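Local atomic coordinates of alpha-L-arabinofuranosidase B (Aspergillus kawachii, PDB entry 6SXT), a protein that hydrolyses terminal non-reducing alpha-L-arabinofuranoside residues from arabinan, arabinogalactan and arabinoxylan, acting on 1,2-, 1,3- and 1,5-alpha linkages. Residues Ser321-Thr329 against Cys423-Thr433; Glu332-Pro341 against Asn471-Ala482. All coordinates share one frame; numbering follows the deposited sequence.

Contact 1 (Ser321-Thr329 against Cys423-Thr433); sequences SLVSGPSFT and CPQAALNGEGT. With NAG (2-acetamido-2-deoxy-beta-D-glucopyranose), chain D.
P424 is the knob of this contact, its ring pushed toward the loop 321-329 and held between V323 and F328. CD of P424 lies 3.9 Å from V323 CG2, while P424 CG meets the rim of the F328 ring, in the plane of that ring, at 3.7 Å from F328 CD2. A rigid, apolar ring suits a bump that must fill such a hollow, and F386 of strand 386-390 also touches it. Alongside, the backbone is clasped at S324: S324 N donates to P424 O at 3.0 Å, and S324 OG, held between backbone N and carbonyl carbon (chi1 69°), accepts from A426 N at 2.9 Å. The contact fastens the opening loop of the arabinose-binding beta-trefoil domain, between strands 317-319 and 333-338, to its strand 422-426, whose hairpin partner is strand 433-437. G325, with positive phi (78°) and no side chain, suits a close approach, its CA 3.6 Å from A426 CA. Beyond it P326 rests on the hairpin loop, its CD 3.4 Å from G432 O. One water donates to S324 O, accepts from S327 N and is hydrogen-bonded to T433 OG1. On the turn 427-430, A427 O accepts from O6 of an N-acetylglucosamine of the protein's own glycan at 2.7 Å.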
loop_
_atom_site.group_PDB
_atom_site.type_symbol
_atom_site.label_atom_id
_atom_site.label_comp_id
_atom_site.label_asym_id
_atom_site.label_seq_id
_atom_site.Cartn_x
_atom_site.Cartn_y
_atom_site.Cartn_z
ATOM N N SER A 321 1.080 -12.919 7.942
ATOM C CA SER A 321 1.729 -13.778 6.912
ATOM C C SER A 321 1.360 -13.295 5.511
ATOM O O SER A 321 0.170 -13.187 5.174
ATOM C CB SER A 321 1.327 -15.209 7.108
ATOM O OG SER A 321 1.892 -15.989 6.056
ATOM N N LEU A 322 2.368 -13.122 4.667
ATOM C CA LEU A 322 2.194 -12.821 3.239
ATOM C C LEU A 322 2.130 -14.095 2.374
ATOM O O LEU A 322 1.904 -13.947 1.172
ATOM C CB LEU A 322 3.419 -12.008 2.787
ATOM C CG LEU A 322 3.328 -10.524 3.137
ATOM C CD1 LEU A 322 4.681 -9.886 3.172
ATOM C CD2 LEU A 322 2.395 -9.764 2.197
ATOM N N VAL A 323 2.309 -15.272 2.943
ATOM C CA VAL A 323 2.552 -16.498 2.149
ATOM C C VAL A 323 1.479 -17.526 2.449
ATOM O O VAL A 323 1.021 -17.642 3.606
ATOM C CB VAL A 323 3.957 -17.030 2.453
ATOM C CG1 VAL A 323 4.227 -18.329 1.717
ATOM C CG2 VAL A 323 4.970 -15.991 2.089
ATOM N N SER A 324 1.047 -18.215 1.422
ATOM C CA SER A 324 0.207 -19.414 1.565
ATOM C C SER A 324 0.596 -20.438 0.509
ATOM O O SER A 324 1.341 -20.090 -0.437
ATOM C CB SER A 324 -1.269 -19.068 1.473
ATOM O OG SER A 324 -1.649 -18.667 0.185
ATOM N N GLY A 325 -0.009 -21.623 0.608
ATOM C CA GLY A 325 0.259 -22.682 -0.376
ATOM C C GLY A 325 1.592 -23.374 -0.093
ATOM O O GLY A 325 2.232 -23.191 0.939
ATOM N N PRO A 326 2.007 -24.262 -1.024
ATOM C CA PRO A 326 3.228 -25.027 -0.831
ATOM C C PRO A 326 4.495 -24.219 -0.539
ATOM O O PRO A 326 5.360 -24.620 0.247
ATOM C CB PRO A 326 3.370 -25.773 -2.158
ATOM C CG PRO A 326 2.429 -25.157 -3.117
ATOM C CD PRO A 326 1.332 -24.531 -2.282
ATOM N N SER A 327 4.645 -23.091 -1.144
ATOM C CA SER A 327 5.899 -22.317 -0.792
ATOM C C SER A 327 7.249 -23.087 -0.932
ATOM O O SER A 327 7.349 -24.150 -1.615
ATOM C CB SER A 327 5.812 -21.727 0.591
ATOM O OG SER A 327 6.719 -20.642 0.744
ATOM N N PHE A 328 8.311 -22.509 -0.388
ATOM C CA PHE A 328 9.727 -22.773 -0.740
ATOM C C PHE A 328 10.601 -22.666 0.492
ATOM O O PHE A 328 10.158 -22.128 1.499
ATOM C CB PHE A 328 10.249 -21.747 -1.762
ATOM C CG PHE A 328 9.446 -21.683 -3.035
ATOM C CD1 PHE A 328 9.650 -22.591 -4.070
ATOM C CD2 PHE A 328 8.449 -20.725 -3.203
ATOM C CE1 PHE A 328 8.936 -22.487 -5.248
ATOM C CE2 PHE A 328 7.660 -20.706 -4.335
ATOM C CZ PHE A 328 7.918 -21.572 -5.379
ATOM N N THR A 329 11.855 -23.114 0.379
ATOM C CA THR A 329 12.925 -22.921 1.388
ATOM C C THR A 329 14.129 -22.294 0.685
ATOM O O THR A 329 14.408 -22.703 -0.444
ATOM C CB THR A 329 13.355 -24.249 2.033
ATOM O OG1 THR A 329 12.206 -25.057 2.285
ATOM C CG2 THR A 329 14.118 -24.039 3.319
ATOM N N CYS A 423 5.671 -13.277 -3.451
ATOM C CA CYS A 423 5.083 -13.932 -2.287
ATOM C C CYS A 423 4.252 -15.103 -2.761
ATOM O O CYS A 423 3.300 -14.922 -3.517
ATOM C CB CYS A 423 4.205 -12.960 -1.522
ATOM S SG CYS A 423 5.129 -11.484 -0.950
ATOM N N PRO A 424 4.614 -16.357 -2.413
ATOM C CA PRO A 424 3.851 -17.506 -2.858
ATOM C C PRO A 424 2.446 -17.410 -2.257
ATOM O O PRO A 424 2.286 -17.030 -1.068
ATOM C CB PRO A 424 4.614 -18.711 -2.339
ATOM C CG PRO A 424 6.014 -18.167 -2.125
ATOM C CD PRO A 424 5.832 -16.735 -1.689
ATOM N N GLN A 425 1.510 -17.835 -3.081
ATOM C CA GLN A 425 0.082 -17.906 -2.692
ATOM C C GLN A 425 -0.441 -19.254 -3.171
ATOM O O GLN A 425 -0.091 -19.678 -4.309
ATOM C CB GLN A 425 -0.652 -16.756 -3.353
ATOM C CG GLN A 425 -2.114 -16.650 -2.904
ATOM C CD GLN A 425 -2.857 -15.490 -3.490
ATOM O OE1 GLN A 425 -2.292 -14.436 -3.835
ATOM N NE2 GLN A 425 -4.189 -15.640 -3.562
ATOM N N ALA A 426 -1.263 -19.922 -2.397
ATOM C CA ALA A 426 -1.906 -21.157 -2.882
ATOM C C ALA A 426 -2.458 -20.884 -4.285
ATOM O O ALA A 426 -3.204 -19.923 -4.510
ATOM C CB ALA A 426 -2.977 -21.571 -1.886
ATOM N N ALA A 427 -2.164 -21.741 -5.280
ATOM C CA ALA A 427 -2.513 -21.455 -6.668
ATOM C C ALA A 427 -4.002 -21.150 -6.815
ATOM O O ALA A 427 -4.850 -21.865 -6.237
ATOM C CB ALA A 427 -2.149 -22.609 -7.590
ATOM N N LEU A 428 -4.312 -20.175 -7.631
ATOM C CA LEU A 428 -5.719 -19.791 -7.860
ATOM C C LEU A 428 -6.510 -20.954 -8.466
ATOM O O LEU A 428 -7.727 -21.020 -8.232
ATOM C CB LEU A 428 -5.832 -18.544 -8.696
ATOM C CG LEU A 428 -5.197 -17.283 -8.124
ATOM C CD1 LEU A 428 -5.663 -16.067 -8.920
ATOM C CD2 LEU A 428 -5.471 -17.098 -6.652
ATOM N N ASN A 429 -5.877 -21.851 -9.245
ATOM C CA ASN A 429 -6.602 -23.026 -9.786
ATOM C C ASN A 429 -6.358 -24.279 -8.968
ATOM O O ASN A 429 -6.753 -25.357 -9.420
ATOM C CB ASN A 429 -6.260 -23.208 -11.276
ATOM C CG ASN A 429 -4.870 -23.748 -11.482
ATOM O OD1 ASN A 429 -4.169 -23.995 -10.505
ATOM N ND2 ASN A 429 -4.509 -23.889 -12.753
ATOM N N GLY A 430 -5.702 -24.207 -7.814
ATOM C CA GLY A 430 -5.401 -25.358 -6.955
ATOM C C GLY A 430 -4.243 -26.227 -7.425
ATOM O O GLY A 430 -3.947 -27.170 -6.738
ATOM N N GLU A 431 -3.521 -25.832 -8.471
ATOM C CA GLU A 431 -2.381 -26.642 -8.970
ATOM C C GLU A 431 -1.082 -25.889 -8.665
ATOM O O GLU A 431 -0.620 -25.134 -9.535
ATOM C CB GLU A 431 -2.556 -26.890 -10.459
ATOM C CG GLU A 431 -3.846 -27.610 -10.847
ATOM C CD GLU A 431 -3.921 -27.965 -12.337
ATOM O OE1 GLU A 431 -2.931 -28.501 -12.850
ATOM O OE2 GLU A 431 -4.952 -27.710 -12.960
ATOM N N GLY A 432 -0.536 -26.109 -7.485
ATOM C CA GLY A 432 0.768 -25.569 -7.053
ATOM C C GLY A 432 0.648 -24.183 -6.457
ATOM O O GLY A 432 -0.031 -24.014 -5.406
ATOM N N THR A 433 1.389 -23.224 -7.007
ATOM C CA THR A 433 1.585 -21.901 -6.408
ATOM C C THR A 433 1.208 -20.839 -7.423
ATOM O O THR A 433 1.359 -21.016 -8.619
ATOM C CB THR A 433 3.036 -21.719 -5.939
ATOM O OG1 THR A 433 3.068 -20.555 -5.111
ATOM C CG2 THR A 433 3.984 -21.556 -7.114
HETATM C C1 NAG D . -9.025 -22.851 -5.048
HETATM C C2 NAG D . -9.104 -24.212 -5.730
HETATM C C3 NAG D . -8.792 -25.332 -4.721
HETATM C C4 NAG D . -7.480 -25.046 -3.971
HETATM C C5 NAG D . -7.363 -23.591 -3.526
HETATM C C6 NAG D . -5.936 -23.247 -3.028
HETATM C C7 NAG D . -10.596 -24.149 -7.686
HETATM C C8 NAG D . -11.988 -24.287 -8.197
HETATM N N2 NAG D . -10.406 -24.390 -6.380
HETATM O O3 NAG D . -8.725 -26.644 -5.370
HETATM O O4 NAG D . -7.300 -25.968 -2.891
HETATM O O5 NAG D . -7.687 -22.644 -4.560
HETATM O O6 NAG D . -4.961 -23.542 -4.074
HETATM O O7 NAG D . -9.666 -23.837 -8.431
HETATM O O HOH W 1 0.153 -15.387 -0.259
HETATM O O HOH W 2 2.503 -21.414 -2.568
#

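Contact 2 (Glu332-Pro341 against Asn471-Ala482). With ALA (alanine), chain C.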
loop_
_atom_site.group_PDB
_atom_site.type_symbol
_atom_site.label_atom_id
_atom_site.label_comp_id
_atom_site.label_asym_id
_atom_site.label_seq_id
_atom_site.Cartn_x
_atom_site.Cartn_y
_atom_site.Cartn_z
ATOM N N GLU A 332 16.658 -24.068 -2.058
ATOM C CA GLU A 332 15.932 -25.020 -2.903
ATOM C C GLU A 332 16.127 -24.640 -4.367
ATOM O O GLU A 332 16.082 -23.455 -4.681
ATOM C CB GLU A 332 14.442 -24.946 -2.541
ATOM C CG GLU A 332 13.538 -25.957 -3.180
ATOM C CD GLU A 332 12.074 -25.797 -2.819
ATOM O OE1 GLU A 332 11.764 -24.893 -2.006
ATOM O OE2 GLU A 332 11.226 -26.509 -3.387
ATOM N N VAL A 333 16.298 -25.617 -5.255
ATOM C CA VAL A 333 16.290 -25.360 -6.710
ATOM C C VAL A 333 15.065 -26.012 -7.309
ATOM O O VAL A 333 14.815 -27.177 -7.018
ATOM C CB VAL A 333 17.587 -25.887 -7.371
ATOM C CG1 VAL A 333 17.711 -25.330 -8.769
ATOM C CG2 VAL A 333 18.783 -25.523 -6.511
ATOM N N VAL A 334 14.319 -25.287 -8.116
ATOM C CA VAL A 334 13.017 -25.762 -8.619
ATOM C C VAL A 334 12.910 -25.529 -10.110
ATOM O O VAL A 334 13.589 -24.645 -10.651
ATOM C CB VAL A 334 11.846 -25.045 -7.888
ATOM C CG1 VAL A 334 11.930 -25.263 -6.391
ATOM C CG2 VAL A 334 11.787 -23.573 -8.248
ATOM N N SER A 335 11.944 -26.213 -10.723
ATOM C CA SER A 335 11.414 -25.831 -12.030
ATOM C C SER A 335 9.922 -25.573 -11.807
ATOM O O SER A 335 9.328 -26.184 -10.895
ATOM C CB SER A 335 11.690 -26.878 -13.119
ATOM O OG SER A 335 13.113 -26.949 -13.332
ATOM N N LEU A 336 9.373 -24.688 -12.591
ATOM C CA LEU A 336 7.968 -24.198 -12.403
ATOM C C LEU A 336 7.220 -24.540 -13.683
ATOM O O LEU A 336 7.469 -23.963 -14.769
ATOM C CB LEU A 336 8.002 -22.686 -12.094
ATOM C CG LEU A 336 8.690 -22.339 -10.786
ATOM C CD1 LEU A 336 8.918 -20.855 -10.685
ATOM C CD2 LEU A 336 7.889 -22.818 -9.582
ATOM N N ARG A 337 6.245 -25.425 -13.559
ATOM C CA ARG A 337 5.518 -25.984 -14.719
ATOM C C ARG A 337 4.186 -25.279 -14.936
ATOM O O ARG A 337 3.454 -25.067 -13.937
ATOM C CB ARG A 337 5.266 -27.476 -14.524
ATOM C CG ARG A 337 4.724 -28.115 -15.802
ATOM C CD ARG A 337 4.589 -29.625 -15.717
ATOM N NE ARG A 337 3.733 -30.036 -14.618
ATOM C CZ ARG A 337 2.405 -29.991 -14.627
ATOM N NH1 ARG A 337 1.751 -29.557 -15.677
ATOM N NH2 ARG A 337 1.737 -30.412 -13.570
ATOM N N VAL A 338 3.932 -24.882 -16.167
ATOM C CA VAL A 338 2.647 -24.287 -16.602
ATOM C C VAL A 338 1.512 -25.273 -16.377
ATOM O O VAL A 338 1.689 -26.506 -16.610
ATOM C CB VAL A 338 2.754 -23.839 -18.053
ATOM C CG1 VAL A 338 1.433 -23.427 -18.623
ATOM C CG2 VAL A 338 3.741 -22.712 -18.217
ATOM N N THR A 339 0.352 -24.788 -15.922
ATOM C CA THR A 339 -0.797 -25.674 -15.621
ATOM C C THR A 339 -1.952 -25.367 -16.555
ATOM O O THR A 339 -2.940 -26.118 -16.502
ATOM C CB THR A 339 -1.232 -25.602 -14.144
ATOM O OG1 THR A 339 -1.804 -24.299 -13.929
ATOM C CG2 THR A 339 -0.109 -25.911 -13.201
ATOM N N THR A 340 -1.853 -24.379 -17.393
ATOM C CA THR A 340 -2.902 -23.970 -18.324
ATOM C C THR A 340 -3.085 -25.098 -19.334
ATOM O O THR A 340 -2.118 -25.467 -20.015
ATOM C CB THR A 340 -2.550 -22.688 -19.038
ATOM O OG1 THR A 340 -2.331 -21.644 -18.061
ATOM C CG2 THR A 340 -3.625 -22.282 -20.016
ATOM N N PRO A 341 -4.299 -25.635 -19.484
ATOM C CA PRO A 341 -4.525 -26.690 -20.485
ATOM C C PRO A 341 -4.056 -26.222 -21.866
ATOM O O PRO A 341 -4.342 -25.094 -22.337
ATOM C CB PRO A 341 -6.057 -26.926 -20.422
ATOM C CG PRO A 341 -6.389 -26.549 -18.985
ATOM C CD PRO A 341 -5.521 -25.323 -18.717
ATOM N N ASN A 471 -5.680 -19.902 -14.468
ATOM C CA ASN A 471 -4.761 -20.989 -14.916
ATOM C C ASN A 471 -3.373 -20.419 -15.236
ATOM O O ASN A 471 -2.353 -21.053 -14.808
ATOM C CB ASN A 471 -5.372 -21.709 -16.120
ATOM C CG ASN A 471 -6.516 -22.604 -15.728
ATOM O OD1 ASN A 471 -6.592 -23.108 -14.611
ATOM N ND2 ASN A 471 -7.365 -22.893 -16.710
ATOM N N ASP A 472 -3.314 -19.261 -15.865
ATOM C CA ASP A 472 -2.058 -18.657 -16.385
ATOM C C ASP A 472 -1.201 -18.089 -15.248
ATOM O O ASP A 472 -0.041 -17.765 -15.525
ATOM C CB ASP A 472 -2.298 -17.590 -17.431
ATOM C CG ASP A 472 -2.992 -18.057 -18.720
ATOM O OD1 ASP A 472 -3.226 -19.307 -18.859
ATOM O OD2 ASP A 472 -3.315 -17.154 -19.500
ATOM N N VAL A 473 -1.730 -18.026 -14.009
ATOM C CA VAL A 473 -0.920 -17.597 -12.840
ATOM C C VAL A 473 -0.689 -18.755 -11.879
ATOM O O VAL A 473 -0.183 -18.507 -10.771
ATOM C CB VAL A 473 -1.558 -16.384 -12.126
ATOM C CG1 VAL A 473 -1.779 -15.219 -13.052
ATOM C CG2 VAL A 473 -2.823 -16.770 -11.349
ATOM N N SER A 474 -0.965 -19.995 -12.260
ATOM C CA SER A 474 -0.805 -21.155 -11.388
ATOM C C SER A 474 0.312 -22.033 -11.959
ATOM O O SER A 474 0.208 -22.411 -13.161
ATOM C CB SER A 474 -2.093 -21.920 -11.254
ATOM O OG SER A 474 -3.106 -21.084 -10.635
ATOM N N PHE A 475 1.297 -22.345 -11.153
ATOM C CA PHE A 475 2.485 -23.138 -11.584
ATOM C C PHE A 475 2.740 -24.240 -10.592
ATOM O O PHE A 475 2.756 -24.019 -9.381
ATOM C CB PHE A 475 3.711 -22.242 -11.700
ATOM C CG PHE A 475 3.512 -21.135 -12.677
ATOM C CD1 PHE A 475 3.757 -21.298 -14.045
ATOM C CD2 PHE A 475 3.002 -19.912 -12.265
ATOM C CE1 PHE A 475 3.575 -20.262 -14.925
ATOM C CE2 PHE A 475 2.817 -18.881 -13.159
ATOM C CZ PHE A 475 3.093 -19.036 -14.494
ATOM N N GLU A 476 3.013 -25.452 -11.086
ATOM C CA GLU A 476 3.428 -26.559 -10.216
ATOM C C GLU A 476 4.918 -26.483 -9.947
ATOM O O GLU A 476 5.702 -26.222 -10.883
ATOM C CB GLU A 476 3.076 -27.897 -10.860
ATOM C CG GLU A 476 1.590 -28.216 -10.794
ATOM C CD GLU A 476 1.094 -28.721 -9.448
ATOM O OE1 GLU A 476 1.866 -28.775 -8.473
ATOM O OE2 GLU A 476 -0.096 -29.087 -9.405
ATOM N N ILE A 477 5.302 -26.724 -8.716
ATOM C CA ILE A 477 6.708 -26.695 -8.248
ATOM C C ILE A 477 7.235 -28.113 -8.431
ATOM O O ILE A 477 6.702 -29.045 -7.812
ATOM C CB ILE A 477 6.831 -26.245 -6.799
ATOM C CG1 ILE A 477 6.180 -24.884 -6.550
ATOM C CG2 ILE A 477 8.292 -26.266 -6.364
ATOM C CD1 ILE A 477 5.949 -24.599 -5.081
ATOM N N GLU A 478 8.258 -28.228 -9.275
ATOM C CA GLU A 478 8.862 -29.535 -9.601
ATOM C C GLU A 478 10.344 -29.500 -9.272
ATOM O O GLU A 478 10.934 -28.443 -9.123
ATOM C CB GLU A 478 8.524 -29.894 -11.039
ATOM C CG GLU A 478 7.073 -30.285 -11.093
ATOM C CD GLU A 478 6.506 -30.735 -12.398
ATOM O OE1 GLU A 478 7.309 -30.881 -13.365
ATOM O OE2 GLU A 478 5.282 -30.926 -12.410
ATOM N N THR A 479 10.907 -30.697 -9.157
ATOM C CA THR A 479 12.374 -30.887 -9.133
ATOM C C THR A 479 13.012 -30.084 -10.274
ATOM O O THR A 479 12.493 -30.119 -11.385
ATOM C CB THR A 479 12.685 -32.381 -9.348
ATOM O OG1 THR A 479 11.947 -33.133 -8.384
ATOM C CG2 THR A 479 14.154 -32.673 -9.191
ATOM N N ALA A 480 14.097 -29.389 -9.985
ATOM C CA ALA A 480 14.833 -28.623 -11.011
ATOM C C ALA A 480 15.413 -29.591 -12.062
ATOM O O ALA A 480 15.952 -30.654 -11.717
ATOM C CB ALA A 480 15.916 -27.830 -10.388
ATOM N N PHE A 481 15.310 -29.200 -13.303
ATOM C CA PHE A 481 15.994 -29.941 -14.402
ATOM C C PHE A 481 17.505 -29.953 -14.206
ATOM O O PHE A 481 18.126 -30.934 -14.687
ATOM C CB PHE A 481 15.624 -29.353 -15.739
ATOM C CG PHE A 481 14.275 -29.763 -16.236
ATOM C CD1 PHE A 481 14.042 -31.028 -16.761
ATOM C CD2 PHE A 481 13.202 -28.895 -16.120
ATOM C CE1 PHE A 481 12.786 -31.389 -17.218
ATOM C CE2 PHE A 481 11.950 -29.260 -16.578
ATOM C CZ PHE A 481 11.731 -30.505 -17.099
ATOM N N ALA A 482 18.101 -28.924 -13.627
ATOM C CA ALA A 482 19.566 -28.741 -13.486
ATOM C C ALA A 482 19.896 -28.038 -12.180
ATOM O O ALA A 482 19.224 -27.032 -11.911
ATOM C CB ALA A 482 20.079 -27.903 -14.625
HETATM N N ALA C . 21.887 -28.416 -11.114
HETATM C CA ALA C . 21.821 -27.525 -9.930
HETATM C C ALA C . 23.238 -27.015 -9.651
HETATM O O ALA C . 23.891 -26.627 -10.629
HETATM C CB ALA C . 21.226 -28.268 -8.758
HETATM O O HOH W 3 15.453 -29.762 -7.396
HETATM O O HOH W 4 -1.146 -29.910 -12.033
HETATM O O HOH W 5 -0.000 -21.829 -15.848
#
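T340 OG1 gives its proton to D472 OD1 at 2.6 Å, on the carboxylate's anti lone pair, and is also hydrogen-bonded to H447; D472 and H447 both bind substrate in the arabinose-binding domain, so T340 is a second-shell residue that ties two first-shell ones together. D472 OD1 is also hydrogen-bonded to S468, and its OD2 forms a salt bridge with R446. The segments belong to the beta-trefoil, where strand 333-338, near the start of the domain, pairs antiparallel with its last strand, 475-479. S335 with E478 and R337 with E476 are the hydrogen-bonded pairs; R337 N donates to E476 O at 2.8 Å. L336 and I477 lie side by side, L336 CD2 4.0 Å from I477 CG1; their face also carries V338 and F475, and apolar chains suit it because L336 and F475 pack on I348 of strand 346-351. The other face carries charge: R337, bent at chi3 (58°), turns NE to E478 OE2 in a salt bridge of 2.8 Å. The oxygen lies in the guanidinium plane but is met from above the carboxylate plane, while E478 OE1 is held by Y347. T339, a small hydroxyl residue, sits where the chain leaves helix 469-472: its OG1 donates to S474 O at 2.9 Å and is also bonded to N429. Beyond strand 475-479, F481 N donates to S335 OG, which is also bonded to A372 O. Closest of the apolar touches is V333 CG1, 3.5 Å from A480 CB.

How the contacts relate
From the N terminus the chain leaves the catalytic domain, enters 321-329 and passes almost at once into 332-341. Contact 1 closes when the chain comes back at 423-433, and contact 2 when it reaches 471-482, so the two loops cross instead of nesting. Contact 1 joins the opening loop of the arabinose-binding domain to the hairpin of strands 422-426 and 433-437; contact 2 brings the first and last strands of the trefoil together. Their centres are about 12 Å apart and they meet directly: T433 N lies 2.9 Å from F475 O, probably a hydrogen bond, and N429 ND2 is as close to N471 OD1. E332 OE1 accepts from T329 N, joining the two early segments.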